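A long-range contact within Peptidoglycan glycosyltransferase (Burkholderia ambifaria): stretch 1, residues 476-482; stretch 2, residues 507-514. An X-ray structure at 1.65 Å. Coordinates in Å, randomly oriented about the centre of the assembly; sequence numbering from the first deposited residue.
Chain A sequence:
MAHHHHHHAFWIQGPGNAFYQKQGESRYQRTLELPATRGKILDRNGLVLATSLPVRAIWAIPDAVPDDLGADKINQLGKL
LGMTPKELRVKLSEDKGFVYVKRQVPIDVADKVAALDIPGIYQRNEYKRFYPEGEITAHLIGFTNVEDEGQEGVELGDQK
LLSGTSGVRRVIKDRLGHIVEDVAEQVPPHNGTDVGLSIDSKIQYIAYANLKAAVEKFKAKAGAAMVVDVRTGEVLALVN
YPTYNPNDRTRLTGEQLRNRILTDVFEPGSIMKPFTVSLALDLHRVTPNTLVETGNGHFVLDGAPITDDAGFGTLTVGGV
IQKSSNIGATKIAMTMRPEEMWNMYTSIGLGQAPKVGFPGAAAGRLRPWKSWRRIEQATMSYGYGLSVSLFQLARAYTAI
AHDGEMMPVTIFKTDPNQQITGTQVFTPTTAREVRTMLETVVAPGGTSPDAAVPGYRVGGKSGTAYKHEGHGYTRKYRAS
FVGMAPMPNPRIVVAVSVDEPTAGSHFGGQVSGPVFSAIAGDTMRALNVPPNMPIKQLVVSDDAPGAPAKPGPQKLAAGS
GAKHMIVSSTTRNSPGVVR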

# COMPACT_ATOMS: atom_id res chain seq x y z
N LYS A 476 1.11 19.81 -9.15
CA LYS A 476 1.69 19.35 -7.89
C LYS A 476 0.97 18.10 -7.41
O LYS A 476 -0.26 18.10 -7.27
CB LYS A 476 1.62 20.44 -6.82
N TYR A 477 1.73 17.05 -7.14
CA TYR A 477 1.15 15.81 -6.65
C TYR A 477 2.21 15.03 -5.88
O TYR A 477 3.38 15.39 -5.86
CB TYR A 477 0.58 14.96 -7.80
CG TYR A 477 1.62 14.33 -8.70
CD1 TYR A 477 2.20 15.05 -9.73
CD2 TYR A 477 2.02 13.01 -8.51
CE1 TYR A 477 3.15 14.48 -10.56
CE2 TYR A 477 2.96 12.43 -9.33
CZ TYR A 477 3.53 13.17 -10.35
OH TYR A 477 4.47 12.58 -11.17
N ARG A 478 1.77 13.95 -5.25
CA ARG A 478 2.63 13.06 -4.50
C ARG A 478 2.48 11.66 -5.05
O ARG A 478 1.36 11.17 -5.20
CB ARG A 478 2.28 13.10 -3.01
CG ARG A 478 2.98 12.05 -2.19
CD ARG A 478 2.24 11.82 -0.88
NE ARG A 478 2.41 12.94 0.03
CZ ARG A 478 3.38 13.00 0.94
NH1 ARG A 478 4.24 12.00 1.06
NH2 ARG A 478 3.47 14.06 1.74
N ALA A 479 3.60 11.03 -5.39
CA ALA A 479 3.62 9.69 -5.97
C ALA A 479 4.10 8.72 -4.91
O ALA A 479 5.24 8.82 -4.44
CB ALA A 479 4.52 9.64 -7.21
N SER A 480 3.23 7.78 -4.52
CA SER A 480 3.59 6.81 -3.50
C SER A 480 3.44 5.38 -4.03
O SER A 480 2.71 5.12 -4.98
CB SER A 480 2.73 6.98 -2.24
OG SER A 480 2.83 8.32 -1.76
N PHE A 481 4.18 4.46 -3.40
CA PHE A 481 4.05 3.05 -3.72
C PHE A 481 4.28 2.23 -2.45
O PHE A 481 5.22 2.52 -1.70
CB PHE A 481 5.07 2.63 -4.80
CG PHE A 481 4.83 1.26 -5.36
CD1 PHE A 481 5.29 0.12 -4.69
CD2 PHE A 481 4.15 1.09 -6.56
CE1 PHE A 481 5.05 -1.14 -5.20
CE2 PHE A 481 3.92 -0.17 -7.08
CZ PHE A 481 4.37 -1.29 -6.40
N VAL A 482 3.45 1.22 -2.21
CA VAL A 482 3.68 0.30 -1.10
C VAL A 482 3.62 -1.13 -1.62
O VAL A 482 2.69 -1.50 -2.33
CB VAL A 482 2.66 0.50 0.04
CG1 VAL A 482 3.07 -0.34 1.24
CG2 VAL A 482 2.58 1.99 0.43
N PHE A 507 5.37 9.80 -14.76
CA PHE A 507 4.31 10.20 -13.83
C PHE A 507 3.95 9.08 -12.86
O PHE A 507 3.92 7.91 -13.23
CB PHE A 507 3.05 10.62 -14.60
CG PHE A 507 1.90 11.01 -13.72
CD1 PHE A 507 1.76 12.32 -13.28
CD2 PHE A 507 0.96 10.07 -13.33
CE1 PHE A 507 0.71 12.68 -12.47
CE2 PHE A 507 -0.10 10.43 -12.51
CZ PHE A 507 -0.22 11.74 -12.08
N GLY A 508 3.68 9.46 -11.61
CA GLY A 508 3.14 8.55 -10.61
C GLY A 508 3.92 7.28 -10.40
O GLY A 508 5.05 7.30 -9.90
N GLY A 509 3.33 6.14 -10.80
CA GLY A 509 4.02 4.87 -10.67
C GLY A 509 5.37 4.83 -11.35
O GLY A 509 6.24 4.06 -10.94
N GLN A 510 5.57 5.66 -12.38
CA GLN A 510 6.87 5.78 -13.03
C GLN A 510 7.88 6.53 -12.16
O GLN A 510 9.08 6.45 -12.43
CB GLN A 510 6.71 6.49 -14.38
CG GLN A 510 5.87 5.71 -15.38
CD GLN A 510 5.52 6.52 -16.61
OE1 GLN A 510 5.11 7.68 -16.51
NE2 GLN A 510 5.67 5.92 -17.79
N VAL A 511 7.41 7.25 -11.15
CA VAL A 511 8.28 7.93 -10.19
C VAL A 511 8.48 7.09 -8.94
O VAL A 511 9.61 6.83 -8.53
CB VAL A 511 7.69 9.32 -9.86
CG1 VAL A 511 8.48 9.98 -8.73
CG2 VAL A 511 7.68 10.20 -11.10
N SER A 512 7.38 6.62 -8.34
CA SER A 512 7.46 5.86 -7.09
C SER A 512 7.91 4.42 -7.30
O SER A 512 8.64 3.87 -6.47
CB SER A 512 6.10 5.86 -6.38
OG SER A 512 5.09 5.30 -7.22
N GLY A 513 7.47 3.80 -8.39
CA GLY A 513 7.73 2.40 -8.63
C GLY A 513 9.20 2.03 -8.65
O GLY A 513 9.63 1.08 -7.99
N PRO A 514 10.01 2.76 -9.42
CA PRO A 514 11.44 2.44 -9.47
C PRO A 514 12.14 2.60 -8.14
O PRO A 514 13.14 1.91 -7.90
CB PRO A 514 11.99 3.41 -10.52
CG PRO A 514 10.80 3.67 -11.40
CD PRO A 514 9.65 3.74 -10.47
O HOH W 1 2.65 6.70 -7.71

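This is a small, mixed packing contact between a strand and the start of a helix, with a direct hydrogen bond and a bridging water. The strand, Tyr-477 to Val-482, and the helix that begins at Gly-509 run at 42° to each other, and their axes approach to 6.7 Å. The two stretches together bury 352 Å².

Side chains alternate along the strand. The CA-to-CB bonds of Tyr-477, Ala-479 and Phe-481 point toward the helix stretch, while that of Ser-480 points away. Arg-478 makes no contact.

Tyr-477 holds the start of stretch 2. Its OH accepts a hydrogen bond from the backbone N of Gly-508, with N to OH at 3.2 Å and a nearly straight angle of 168°. The same side chain meets Phe-507. The two rings lie obliquely, with planes at 34° and centroids 4.5 Å apart, and Tyr-477 CZ is 3.5 Å from Phe-507 CD1. Phe-507 is exposed and poorly ordered, so the details of this ring pair deserve caution.

Gly-508 occupies the N-cap position. Its O accepts backbone hydrogen bonds from Val-511 N at 2.7 Å and Ser-512 N at 2.9 Å. Its positive phi of 54° favours glycine, and a CB here would be crowded by Phe-507 CD2.

Ala-479 sits at the centre of the packing. The side chain is a single methyl, and the CA atoms of Ala-479 and Gly-508 are 4.8 Å apart. Ala-479 CB lies 3.6 Å from Gly-508 O and 4.1 Å from Val-511 CB. Ala-479 O is 3.6 Å from Ser-512 CB.

Ser-512 is the polar residue that the helix turns toward the strand. Water 1 links it to the strand backbone. The water donates to Ser-480 O at 3.2 Å and is hydrogen-bonded to Ser-512 OG at 2.9 Å. Ser-480 takes part through its backbone; its own OG is hydrogen-bonded elsewhere in the structure.

Phe-481 closes the contact. Its CB is 3.6 Å from Ser-512 OG, which lies at the ring edge, near the ring plane. The CA-to-CB bond starts toward the helix, but the end of the side chain leads away. Phe-481 CD2 is 4.3 Å from Gly-513 CA. Gly-513 has no side chain, and a CB there would clash with Gly-509 O in its own helix.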